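Local coordinates for protein 2-hydroxyisobutyryl-CoA synthetase (Aquincola tertiaricarbonis, PDB 6HE0) that belongs to the ANL superfamily of AMP-binding enzymes, with a larger N-terminal part followed by a smaller C-terminal domain, at residues K48-R53 and K83-F88; F137-A142 and L330-Q335; L298-I303 and C355-P360; G320-P325 and L345-N350. One frame throughout, in Å; residues are numbered along the deposited sequence.

Contact 1: residues K48-R53 and K83-F88; sequences KAILGR and KSLEDF
Leu-51 reaches from its helix to the backbone that leads into the next short helix, and its two methyl groups divide the work. CD1 lies 3.4 Å from the carbonyl O of Lys-83, while CD2 packs on the peptide beyond it, 3.7 Å from Ser-84 C. The branch point CG faces Leu-85, with 4.4 Å between Leu-51 CG and Leu-85 CG. Leu-51 chi1, -144°, lies well off a staggered value; CD1 is set against the Lys-83 carbonyl and CD2 against the Ser-84 carbonyl carbon. A lighter touch comes from Ile-50, whose CG2 stands 4.3 Å from Leu-85 CD2. The contact is thus apolar side chain against backbone and leucine, where helix 43-64 meets the start of helix 85-91 near the surface of the larger N-terminal part of the chain.

That start is a classical N-cap. Ser-84 OG accepts from Asp-87 N at 3.1 Å, with an N-H...O angle of 149°, and more weakly from Glu-86 N. Asp-87 OD2 in addition accepts from Lys-83 N, the residue before the cap, at 3.1 Å, on its anti side and 32° out of the carboxylate plane, so the peptides under Leu-51 are tied to the first helical turn. Further out, Asp-87 OD1 forms a salt bridge with Arg-91, and Tyr-305 of strand 304-310 touches both Ile-50 and Leu-85.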
loop_
_atom_site.group_PDB
_atom_site.type_symbol
_atom_site.label_atom_id
_atom_site.label_comp_id
_atom_site.label_asym_id
_atom_site.label_seq_id
_atom_site.Cartn_x
_atom_site.Cartn_y
_atom_site.Cartn_z
ATOM N N LYS A 48 31.604 6.563 21.865
ATOM C CA LYS A 48 31.998 7.956 22.059
ATOM C C LYS A 48 31.172 8.825 21.127
ATOM O O LYS A 48 30.638 9.835 21.562
ATOM C CB LYS A 48 33.500 8.166 21.750
ATOM C CG LYS A 48 34.446 7.601 22.818
ATOM C CD LYS A 48 35.877 7.425 22.290
ATOM C CE LYS A 48 36.586 6.263 22.949
ATOM N NZ LYS A 48 37.825 5.882 22.221
ATOM N N ALA A 49 31.033 8.407 19.849
ATOM C CA ALA A 49 30.268 9.129 18.838
ATOM C C ALA A 49 28.755 9.126 19.147
ATOM O O ALA A 49 28.079 10.153 18.968
ATOM C CB ALA A 49 30.545 8.549 17.461
ATOM N N ILE A 50 28.253 8.007 19.678
ATOM C CA ILE A 50 26.836 7.849 20.040
ATOM C C ILE A 50 26.489 8.808 21.199
ATOM O O ILE A 50 25.415 9.417 21.181
ATOM C CB ILE A 50 26.501 6.359 20.340
ATOM C CG1 ILE A 50 26.480 5.532 19.016
ATOM C CG2 ILE A 50 25.183 6.205 21.159
ATOM C CD1 ILE A 50 26.549 3.990 19.169
ATOM N N LEU A 51 27.412 8.959 22.172
ATOM C CA LEU A 51 27.270 9.875 23.302
ATOM C C LEU A 51 27.163 11.303 22.745
ATOM O O LEU A 51 26.235 12.034 23.096
ATOM C CB LEU A 51 28.513 9.767 24.191
ATOM C CG LEU A 51 28.399 9.895 25.720
ATOM C CD1 LEU A 51 29.675 10.500 26.281
ATOM C CD2 LEU A 51 27.142 10.669 26.190
ATOM N N GLY A 52 28.083 11.654 21.844
ATOM C CA GLY A 52 28.097 12.940 21.170
ATOM C C GLY A 52 26.758 13.214 20.520
ATOM O O GLY A 52 26.192 14.298 20.715
ATOM N N ARG A 53 26.206 12.192 19.802
ATOM C CA ARG A 53 24.894 12.286 19.134
ATOM C C ARG A 53 23.741 12.447 20.120
ATOM O O ARG A 53 22.905 13.331 19.933
ATOM C CB ARG A 53 24.624 11.087 18.208
ATOM C CG ARG A 53 23.279 11.182 17.428
ATOM C CD ARG A 53 23.124 12.461 16.579
ATOM N NE ARG A 53 24.280 12.683 15.700
ATOM C CZ ARG A 53 24.453 12.089 14.527
ATOM N NH1 ARG A 53 25.555 12.307 13.825
ATOM N NH2 ARG A 53 23.524 11.279 14.042
ATOM N N LYS A 83 26.661 13.460 30.476
ATOM C CA LYS A 83 28.124 13.442 30.283
ATOM C C LYS A 83 28.676 12.085 29.834
ATOM O O LYS A 83 29.775 12.032 29.284
ATOM C CB LYS A 83 28.884 13.949 31.526
ATOM C CG LYS A 83 28.310 15.190 32.188
ATOM C CD LYS A 83 28.943 16.465 31.672
ATOM C CE LYS A 83 28.707 17.638 32.603
ATOM N NZ LYS A 83 29.518 17.550 33.852
ATOM N N SER A 84 27.917 11.002 30.054
ATOM C CA SER A 84 28.301 9.627 29.716
ATOM C C SER A 84 27.076 8.785 29.413
ATOM O O SER A 84 25.971 9.190 29.751
ATOM C CB SER A 84 29.051 8.997 30.892
ATOM O OG SER A 84 28.167 8.665 31.952
ATOM N N LEU A 85 27.269 7.579 28.852
ATOM C CA LEU A 85 26.162 6.645 28.581
ATOM C C LEU A 85 25.539 6.152 29.912
ATOM O O LEU A 85 24.367 5.780 29.942
ATOM C CB LEU A 85 26.622 5.458 27.711
ATOM C CG LEU A 85 27.118 5.771 26.291
ATOM C CD1 LEU A 85 27.904 4.604 25.724
ATOM C CD2 LEU A 85 25.967 6.116 25.358
ATOM N N GLU A 86 26.310 6.232 31.018
ATOM C CA GLU A 86 25.860 5.889 32.370
ATOM C C GLU A 86 24.867 6.963 32.834
ATOM O O GLU A 86 23.875 6.627 33.475
ATOM C CB GLU A 86 27.037 5.779 33.360
ATOM C CG GLU A 86 28.388 5.412 32.749
ATOM C CD GLU A 86 28.613 3.976 32.306
ATOM O OE1 GLU A 86 28.073 3.050 32.953
ATOM O OE2 GLU A 86 29.393 3.778 31.346
ATOM N N ASP A 87 25.117 8.250 32.488
ATOM C CA ASP A 87 24.228 9.365 32.818
ATOM C C ASP A 87 22.933 9.212 32.041
ATOM O O ASP A 87 21.853 9.459 32.569
ATOM C CB ASP A 87 24.888 10.709 32.454
ATOM C CG ASP A 87 25.894 11.220 33.472
ATOM O OD1 ASP A 87 25.628 11.093 34.685
ATOM O OD2 ASP A 87 26.913 11.802 33.053
ATOM N N PHE A 88 23.050 8.763 30.783
ATOM C CA PHE A 88 21.927 8.530 29.893
ATOM C C PHE A 88 20.961 7.490 30.456
ATOM O O PHE A 88 19.755 7.751 30.481
ATOM C CB PHE A 88 22.417 8.136 28.488
ATOM C CG PHE A 88 21.333 8.213 27.432
ATOM C CD1 PHE A 88 20.748 9.432 27.097
ATOM C CD2 PHE A 88 20.891 7.066 26.781
ATOM C CE1 PHE A 88 19.747 9.502 26.139
ATOM C CE2 PHE A 88 19.917 7.140 25.789
ATOM C CZ PHE A 88 19.342 8.357 25.481
#

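Contact 2: residues F137-A142 and L330-Q335; sequences FGIGRA and LERTSQ
The loop between strands 322-329 and 340-347 packs here against the end of strand 136-140, where that strand passes into helix 141-157 with Gly-140 at the N-cap position. Two side chains of the loop, Ser-334 and Gln-335, reach alternate amides of the strand. Gln-335 OE1 receives Gly-138 N at 2.8 Å, with the donor well above the carbonyl plane, 55° out of it, and therefore off the lone-pair directions. The same oxygen lies at the edge of the Phe-137 ring, near its plane, and ring and amide planes stand 80° apart. Phe-137, whose side chain lies about 6 Å from the bound AMP and from the 8LE ligand modelled there, places this part of the strand close to the nucleotide site. The Gln-335 chain runs extended beyond CG and carries the amide to the strand; its NE2 donates to the carbonyls of Phe-110 and Ala-136.

Ser-334 OG accepts the amide of Gly-140, 3.0 Å from Gly-140 N, in a nearly straight bond of 170°. It is also met by Arg-332 NH2 at 3.2 Å, lying in the guanidinium plane at its edge. Ile-139 covers one face of that guanidinium, with its CG2 3.8 Å from Arg-332 NH2, while Asp-143 in helix 141-157 forms a salt bridge with Arg-332 NE and a hydrogen bond with Ser-334 OG. Buried amides of the strand are thus satisfied by loop side chains, and the charge of Arg-332 is probably balanced by Asp-143, which ties loop and helix together through one carboxylate.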
loop_
_atom_site.group_PDB
_atom_site.type_symbol
_atom_site.label_atom_id
_atom_site.label_comp_id
_atom_site.label_asym_id
_atom_site.label_seq_id
_atom_site.Cartn_x
_atom_site.Cartn_y
_atom_site.Cartn_z
ATOM N N PHE A 137 1.372 8.601 13.485
ATOM C CA PHE A 137 2.773 8.893 13.223
ATOM C C PHE A 137 2.802 9.981 12.141
ATOM O O PHE A 137 2.129 9.850 11.132
ATOM C CB PHE A 137 3.548 7.652 12.735
ATOM C CG PHE A 137 3.640 6.508 13.714
ATOM C CD1 PHE A 137 3.899 6.738 15.060
ATOM C CD2 PHE A 137 3.498 5.196 13.286
ATOM C CE1 PHE A 137 4.017 5.676 15.956
ATOM C CE2 PHE A 137 3.599 4.135 14.190
ATOM C CZ PHE A 137 3.859 4.382 15.516
ATOM N N GLY A 138 3.559 11.033 12.375
ATOM C CA GLY A 138 3.765 12.119 11.419
ATOM C C GLY A 138 5.240 12.100 11.098
ATOM O O GLY A 138 6.063 12.483 11.936
ATOM N N ILE A 139 5.587 11.530 9.945
ATOM C CA ILE A 139 6.981 11.358 9.562
ATOM C C ILE A 139 7.377 12.483 8.644
ATOM O O ILE A 139 6.768 12.656 7.571
ATOM C CB ILE A 139 7.280 9.981 8.877
ATOM C CG1 ILE A 139 6.353 8.810 9.396
ATOM C CG2 ILE A 139 8.781 9.634 8.956
ATOM C CD1 ILE A 139 6.670 8.179 10.685
ATOM N N GLY A 140 8.439 13.189 9.043
ATOM C CA GLY A 140 9.012 14.278 8.257
ATOM C C GLY A 140 9.710 13.767 7.011
ATOM O O GLY A 140 10.123 12.600 6.942
ATOM N N ARG A 141 9.824 14.646 6.020
ATOM C CA ARG A 141 10.447 14.409 4.731
ATOM C C ARG A 141 11.896 13.874 4.891
ATOM O O ARG A 141 12.256 12.855 4.287
ATOM C CB ARG A 141 10.430 15.742 3.964
ATOM C CG ARG A 141 10.640 15.641 2.474
ATOM C CD ARG A 141 9.533 16.340 1.682
ATOM N NE ARG A 141 9.137 17.626 2.268
ATOM C CZ ARG A 141 7.930 17.896 2.769
ATOM N NH1 ARG A 141 6.967 16.975 2.744
ATOM N NH2 ARG A 141 7.674 19.090 3.288
ATOM N N ALA A 142 12.708 14.565 5.708
ATOM C CA ALA A 142 14.104 14.215 5.992
ATOM C C ALA A 142 14.205 12.829 6.725
ATOM O O ALA A 142 15.068 12.013 6.379
ATOM C CB ALA A 142 14.761 15.335 6.813
ATOM N N LEU A 330 18.806 8.252 16.690
ATOM C CA LEU A 330 20.031 9.037 16.506
ATOM C C LEU A 330 19.956 9.857 15.229
ATOM O O LEU A 330 20.787 10.744 15.015
ATOM C CB LEU A 330 21.270 8.122 16.433
ATOM C CG LEU A 330 21.574 7.189 17.608
ATOM C CD1 LEU A 330 22.996 6.627 17.481
ATOM C CD2 LEU A 330 21.403 7.912 18.951
ATOM N N GLU A 331 18.993 9.533 14.347
ATOM C CA GLU A 331 18.892 10.201 13.049
ATOM C C GLU A 331 17.469 10.596 12.674
ATOM O O GLU A 331 17.102 10.503 11.507
ATOM C CB GLU A 331 19.546 9.337 11.946
ATOM C CG GLU A 331 21.049 9.132 12.108
ATOM C CD GLU A 331 21.712 8.415 10.950
ATOM O OE1 GLU A 331 20.987 7.860 10.092
ATOM O OE2 GLU A 331 22.961 8.378 10.917
ATOM N N ARG A 332 16.688 11.083 13.648
ATOM C CA ARG A 332 15.321 11.513 13.400
ATOM C C ARG A 332 15.053 12.867 14.006
ATOM O O ARG A 332 15.469 13.115 15.133
ATOM C CB ARG A 332 14.295 10.459 13.866
ATOM C CG ARG A 332 14.096 9.336 12.820
ATOM C CD ARG A 332 12.809 8.554 12.971
ATOM N NE ARG A 332 11.594 9.358 12.800
ATOM C CZ ARG A 332 10.360 8.867 12.895
ATOM N NH1 ARG A 332 10.166 7.573 13.116
ATOM N NH2 ARG A 332 9.311 9.663 12.742
ATOM N N THR A 333 14.349 13.741 13.259
ATOM C CA THR A 333 13.969 15.079 13.713
ATOM C C THR A 333 12.459 15.159 14.024
ATOM O O THR A 333 12.030 16.051 14.769
ATOM C CB THR A 333 14.352 16.127 12.660
ATOM O OG1 THR A 333 13.715 15.767 11.430
ATOM C CG2 THR A 333 15.854 16.233 12.473
ATOM N N SER A 334 11.662 14.252 13.421
ATOM C CA SER A 334 10.219 14.190 13.613
ATOM C C SER A 334 9.893 13.069 14.538
ATOM O O SER A 334 10.378 11.939 14.356
ATOM C CB SER A 334 9.470 14.024 12.289
ATOM O OG SER A 334 9.433 12.688 11.811
ATOM N N GLN A 335 9.072 13.377 15.560
ATOM C CA GLN A 335 8.681 12.401 16.577
ATOM C C GLN A 335 9.898 11.546 17.037
ATOM O O GLN A 335 9.762 10.319 17.090
ATOM C CB GLN A 335 7.521 11.517 16.067
ATOM C CG GLN A 335 6.189 12.254 15.938
ATOM C CD GLN A 335 5.050 11.357 15.534
ATOM O OE1 GLN A 335 5.170 10.541 14.631
ATOM N NE2 GLN A 335 3.880 11.546 16.135
#

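Contact 3: residues L298-I303 and C355-P360; sequences LCWQDI and CGRTYP
Tyr-359 is the bump of this buried contact, filling a hollow made by the backbone and side chains of residues 298-302, where strand 297-299 runs out beside strand 361-362 in a small antiparallel sheet. Trp-300, the centre of an inverse gamma turn, bends the chain round the phenol. Its CA sits over the ring face, 3.8 Å from the centroid and 7° off the normal, a CH-pi contact. The indole turns obliquely to the phenol, planes 40° apart, with Tyr-359 CE2 over one indole face toward the rim. Cys-299 O presses near the ring's root, 3.2 Å from Tyr-359 CG.

Leu-298 fills the next dent. Its CD2 fits between Cys-355 and Arg-357, 3.7 Å from Cys-355 SG, while CG lies against Tyr-359 CB. The extended Arg-357 chain passes the far end of the indole, with Arg-357 NE 3.2 Å from Trp-300 CH2; this NE is held by a salt bridge to Glu-39, and NH2 donates to Cys-355 SG in the guanidinium plane. On the other flank the Pro-360 ring rests on Gln-301 CG; beyond it the chain bends at chi2 (-58°), and NE2 donates to Thr-306 O.

Cys-299 N bonds to Pro-360 O, extending the strand pairing. At the bottom of the hollow Tyr-359 OH donates to the syn lone pair of Asp-302 OD1 at 2.7 Å, while OD2 forms salt bridges with Arg-38 and Arg-153.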
loop_
_atom_site.group_PDB
_atom_site.type_symbol
_atom_site.label_atom_id
_atom_site.label_comp_id
_atom_site.label_asym_id
_atom_site.label_seq_id
_atom_site.Cartn_x
_atom_site.Cartn_y
_atom_site.Cartn_z
ATOM N N LEU A 298 21.276 -8.262 14.960
ATOM C CA LEU A 298 22.320 -7.329 15.355
ATOM C C LEU A 298 21.650 -6.016 15.720
ATOM O O LEU A 298 20.626 -5.655 15.116
ATOM C CB LEU A 298 23.286 -7.121 14.185
ATOM C CG LEU A 298 24.691 -7.728 14.267
ATOM C CD1 LEU A 298 24.711 -9.185 14.759
ATOM C CD2 LEU A 298 25.393 -7.599 12.948
ATOM N N CYS A 299 22.192 -5.328 16.742
ATOM C CA CYS A 299 21.739 -4.003 17.177
ATOM C C CYS A 299 22.615 -2.990 16.466
ATOM O O CYS A 299 23.777 -2.820 16.850
ATOM C CB CYS A 299 21.847 -3.848 18.692
ATOM S SG CYS A 299 20.816 -4.996 19.623
ATOM N N TRP A 300 22.082 -2.359 15.404
ATOM C CA TRP A 300 22.785 -1.368 14.569
ATOM C C TRP A 300 22.796 -0.039 15.338
ATOM O O TRP A 300 22.018 0.870 15.037
ATOM C CB TRP A 300 22.058 -1.256 13.214
ATOM C CG TRP A 300 22.135 -2.507 12.390
ATOM C CD1 TRP A 300 21.527 -3.711 12.644
ATOM C CD2 TRP A 300 22.846 -2.668 11.157
ATOM N NE1 TRP A 300 21.848 -4.620 11.662
ATOM C CE2 TRP A 300 22.652 -4.007 10.731
ATOM C CE3 TRP A 300 23.632 -1.807 10.361
ATOM C CZ2 TRP A 300 23.216 -4.506 9.544
ATOM C CZ3 TRP A 300 24.200 -2.308 9.195
ATOM C CH2 TRP A 300 23.987 -3.639 8.795
ATOM N N GLN A 301 23.674 0.039 16.352
ATOM C CA GLN A 301 23.791 1.094 17.376
ATOM C C GLN A 301 23.902 2.536 16.885
ATOM O O GLN A 301 23.408 3.419 17.593
ATOM C CB GLN A 301 24.938 0.813 18.360
ATOM C CG GLN A 301 24.768 -0.473 19.181
ATOM C CD GLN A 301 23.501 -0.509 19.989
ATOM O OE1 GLN A 301 22.376 -0.494 19.454
ATOM N NE2 GLN A 301 23.663 -0.554 21.302
ATOM N N ASP A 302 24.552 2.788 15.729
ATOM C CA ASP A 302 24.705 4.149 15.196
ATOM C C ASP A 302 23.497 4.648 14.389
ATOM O O ASP A 302 23.537 5.760 13.861
ATOM C CB ASP A 302 25.993 4.269 14.384
ATOM C CG ASP A 302 26.070 3.205 13.323
ATOM O OD1 ASP A 302 26.432 2.058 13.663
ATOM O OD2 ASP A 302 25.668 3.487 12.184
ATOM N N ILE A 303 22.438 3.836 14.267
ATOM C CA ILE A 303 21.213 4.244 13.560
ATOM C C ILE A 303 20.225 4.574 14.670
ATOM O O ILE A 303 19.678 5.673 14.702
ATOM C CB ILE A 303 20.673 3.124 12.625
ATOM C CG1 ILE A 303 21.620 2.886 11.423
ATOM C CG2 ILE A 303 19.213 3.442 12.181
ATOM C CD1 ILE A 303 21.414 1.533 10.709
ATOM N N CYS A 355 29.624 -12.006 10.609
ATOM C CA CYS A 355 29.696 -10.996 9.547
ATOM C C CYS A 355 30.823 -9.948 9.728
ATOM O O CYS A 355 31.174 -9.283 8.760
ATOM C CB CYS A 355 28.349 -10.324 9.361
ATOM S SG CYS A 355 27.830 -9.311 10.767
ATOM N N GLY A 356 31.385 -9.828 10.924
ATOM C CA GLY A 356 32.438 -8.863 11.208
ATOM C C GLY A 356 31.909 -7.568 11.810
ATOM O O GLY A 356 32.696 -6.696 12.202
ATOM N N ARG A 357 30.574 -7.410 11.872
ATOM C CA ARG A 357 30.017 -6.191 12.450
ATOM C C ARG A 357 30.213 -6.222 13.943
ATOM O O ARG A 357 29.945 -7.239 14.597
ATOM C CB ARG A 357 28.548 -5.933 12.060
ATOM C CG ARG A 357 28.391 -5.556 10.583
ATOM C CD ARG A 357 26.948 -5.417 10.115
ATOM N NE ARG A 357 26.853 -5.144 8.670
ATOM C CZ ARG A 357 26.878 -6.075 7.712
ATOM N NH1 ARG A 357 26.778 -5.727 6.440
ATOM N NH2 ARG A 357 27.014 -7.358 8.024
ATOM N N THR A 358 30.757 -5.114 14.454
ATOM C CA THR A 358 31.091 -4.877 15.853
ATOM C C THR A 358 29.847 -4.332 16.590
ATOM O O THR A 358 29.905 -3.309 17.269
ATOM C CB THR A 358 32.312 -3.969 15.907
ATOM O OG1 THR A 358 32.065 -2.844 15.052
ATOM C CG2 THR A 358 33.587 -4.677 15.445
ATOM N N TYR A 359 28.716 -5.038 16.456
ATOM C CA TYR A 359 27.474 -4.624 17.099
ATOM C C TYR A 359 27.074 -5.620 18.158
ATOM O O TYR A 359 27.301 -6.829 17.957
ATOM C CB TYR A 359 26.316 -4.582 16.065
ATOM C CG TYR A 359 26.346 -3.445 15.068
ATOM C CD1 TYR A 359 26.580 -2.135 15.478
ATOM C CD2 TYR A 359 26.079 -3.669 13.722
ATOM C CE1 TYR A 359 26.621 -1.090 14.560
ATOM C CE2 TYR A 359 26.148 -2.636 12.791
ATOM C CZ TYR A 359 26.415 -1.347 13.215
ATOM O OH TYR A 359 26.394 -0.317 12.313
ATOM N N PRO A 360 26.350 -5.172 19.217
ATOM C CA PRO A 360 25.734 -6.147 20.146
ATOM C C PRO A 360 24.762 -7.032 19.358
ATOM O O PRO A 360 24.239 -6.630 18.305
ATOM C CB PRO A 360 24.941 -5.270 21.138
ATOM C CG PRO A 360 25.499 -3.893 21.000
ATOM C CD PRO A 360 25.980 -3.787 19.566
#

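Contact 4: residues G320-P325 and L345-N350; sequences GQRGTP and LTLWTN
Arg-322 and Leu-347 lie side by side on one face of a beta hairpin, the non-hydrogen-bonded pair of strands 322-329 and 340-347. The arginine chain is extended from CG to NE and runs past the leucine, so that Leu-347 CD1 sits over one face of the guanidinium, toward its rim and 3.6 Å from Arg-322 CZ. With chi1 at -160°, Leu-347 sends its branch away from its own amide, CD1 toward Arg-322 and CD2 toward the backbone of Gly-320, 3.7 Å from Gly-320 O.

On the opposite face Thr-346 belongs to the hydrogen-bonded pair with Gly-323. Its CG2 lies 3.8 Å from Pro-325 CG, whereas OG1 is bonded to Gly-365 O. Leu-345 brings CD1 back over the Gly-323 peptide. Trp-348 turns its indole to Val-317 O through NE1, with CD1 near Gln-321 O.

The backbone is joined by two bonds between Gly-323 and Thr-346, and by a longer one from Trp-348 N to Gln-321 O. Further along, Gly-320 N donates to Trp-348 O at 2.8 Å, with an N-H...O angle of 164°.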
loop_
_atom_site.group_PDB
_atom_site.type_symbol
_atom_site.label_atom_id
_atom_site.label_comp_id
_atom_site.label_asym_id
_atom_site.label_seq_id
_atom_site.Cartn_x
_atom_site.Cartn_y
_atom_site.Cartn_z
ATOM N N GLY A 320 25.085 -11.240 27.927
ATOM C CA GLY A 320 24.803 -12.623 28.322
ATOM C C GLY A 320 23.544 -12.721 29.163
ATOM O O GLY A 320 23.056 -13.808 29.468
ATOM N N GLN A 321 22.991 -11.567 29.506
ATOM C CA GLN A 321 21.804 -11.432 30.331
ATOM C C GLN A 321 20.608 -10.952 29.530
ATOM O O GLN A 321 20.759 -10.423 28.430
ATOM C CB GLN A 321 22.111 -10.464 31.489
ATOM C CG GLN A 321 21.832 -11.061 32.839
ATOM C CD GLN A 321 23.062 -11.680 33.407
ATOM O OE1 GLN A 321 23.875 -10.996 34.059
ATOM N NE2 GLN A 321 23.199 -12.993 33.199
ATOM N N ARG A 322 19.417 -11.115 30.111
ATOM C CA ARG A 322 18.139 -10.758 29.508
ATOM C C ARG A 322 17.588 -9.472 30.089
ATOM O O ARG A 322 17.851 -9.139 31.238
ATOM C CB ARG A 322 17.110 -11.901 29.662
ATOM C CG ARG A 322 17.633 -13.265 29.227
ATOM C CD ARG A 322 16.637 -14.384 29.516
ATOM N NE ARG A 322 17.043 -15.647 28.891
ATOM C CZ ARG A 322 16.721 -16.023 27.652
ATOM N NH1 ARG A 322 17.157 -17.184 27.167
ATOM N NH2 ARG A 322 15.968 -15.238 26.884
ATOM N N GLY A 323 16.818 -8.758 29.288
ATOM C CA GLY A 323 16.190 -7.524 29.724
ATOM C C GLY A 323 15.253 -6.974 28.687
ATOM O O GLY A 323 14.982 -7.619 27.670
ATOM N N THR A 324 14.782 -5.764 28.923
ATOM C CA THR A 324 13.860 -5.131 27.989
ATOM C C THR A 324 14.546 -4.119 27.060
ATOM O O THR A 324 15.150 -3.163 27.539
ATOM C CB THR A 324 12.649 -4.524 28.727
ATOM O OG1 THR A 324 11.713 -4.082 27.736
ATOM C CG2 THR A 324 13.034 -3.382 29.685
ATOM N N PRO A 325 14.429 -4.255 25.727
ATOM C CA PRO A 325 15.012 -3.204 24.860
ATOM C C PRO A 325 14.414 -1.820 25.138
ATOM O O PRO A 325 13.197 -1.677 25.297
ATOM C CB PRO A 325 14.649 -3.655 23.444
ATOM C CG PRO A 325 14.338 -5.145 23.567
ATOM C CD PRO A 325 13.771 -5.324 24.937
ATOM N N LEU A 345 11.193 -8.667 25.719
ATOM C CA LEU A 345 12.314 -9.320 26.400
ATOM C C LEU A 345 13.296 -9.878 25.353
ATOM O O LEU A 345 12.893 -10.349 24.278
ATOM C CB LEU A 345 11.849 -10.445 27.350
ATOM C CG LEU A 345 11.577 -10.191 28.855
ATOM C CD1 LEU A 345 12.160 -8.889 29.437
ATOM C CD2 LEU A 345 10.180 -10.580 29.277
ATOM N N THR A 346 14.589 -9.818 25.685
ATOM C CA THR A 346 15.657 -10.297 24.818
ATOM C C THR A 346 16.918 -10.598 25.632
ATOM O O THR A 346 17.122 -10.063 26.729
ATOM C CB THR A 346 15.940 -9.292 23.651
ATOM O OG1 THR A 346 16.692 -9.937 22.621
ATOM C CG2 THR A 346 16.699 -8.033 24.110
ATOM N N LEU A 347 17.768 -11.439 25.060
ATOM C CA LEU A 347 19.057 -11.748 25.600
ATOM C C LEU A 347 20.045 -11.061 24.663
ATOM O O LEU A 347 20.026 -11.310 23.460
ATOM C CB LEU A 347 19.295 -13.275 25.617
ATOM C CG LEU A 347 20.393 -13.740 26.580
ATOM C CD1 LEU A 347 20.166 -15.165 27.005
ATOM C CD2 LEU A 347 21.786 -13.622 25.949
ATOM N N TRP A 348 20.895 -10.180 25.191
ATOM C CA TRP A 348 21.879 -9.583 24.319
ATOM C C TRP A 348 23.264 -10.090 24.694
ATOM O O TRP A 348 23.442 -10.555 25.822
ATOM C CB TRP A 348 21.750 -8.060 24.226
ATOM C CG TRP A 348 22.250 -7.212 25.369
ATOM C CD1 TRP A 348 22.444 -7.584 26.668
ATOM C CD2 TRP A 348 22.503 -5.800 25.313
ATOM N NE1 TRP A 348 22.835 -6.496 27.416
ATOM C CE2 TRP A 348 22.890 -5.390 26.605
ATOM C CE3 TRP A 348 22.414 -4.831 24.292
ATOM C CZ2 TRP A 348 23.229 -4.060 26.898
ATOM C CZ3 TRP A 348 22.738 -3.508 24.587
ATOM C CH2 TRP A 348 23.141 -3.138 25.872
ATOM N N THR A 349 24.203 -10.115 23.716
ATOM C CA THR A 349 25.608 -10.571 23.846
ATOM C C THR A 349 26.489 -9.615 23.003
ATOM O O THR A 349 25.980 -8.931 22.121
ATOM C CB THR A 349 25.776 -12.021 23.337
ATOM O OG1 THR A 349 25.254 -12.074 22.030
ATOM C CG2 THR A 349 25.069 -13.071 24.203
ATOM N N ASN A 350 27.793 -9.562 23.277
ATOM C CA ASN A 350 28.714 -8.669 22.571
ATOM C C ASN A 350 29.993 -9.418 22.183
ATOM O O ASN A 350 31.117 -8.955 22.435
ATOM C CB ASN A 350 29.016 -7.449 23.432
ATOM C CG ASN A 350 29.551 -6.258 22.683
ATOM O OD1 ASN A 350 29.107 -5.920 21.570
ATOM N ND2 ASN A 350 30.521 -5.591 23.299
#

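How the contacts relate
Along the chain contact 1 closes first; the segments of contact 2 alternate with those of contacts 3 and 4, and both segments of contact 4 lie between those of contact 3. Helix 43-64 joins the first three: Arg-53 NH2 reaches Leu-330 O of contact 2, probably as a hydrogen bond, and Ile-50 packs on Leu-330 and Gln-301. Leu-330 also touches contact 3, although the centres of contacts 2 and 3 are about 22 Å apart. Contacts 3 and 4, centres about 14 Å apart, meet where Pro-360 packs on Trp-348 and Asn-350. Strands 322-329 and 340-347 thus connect the loop of contact 2 to the hairpin ends of contact 4, joining sequence-distant pieces of the larger N-terminal part.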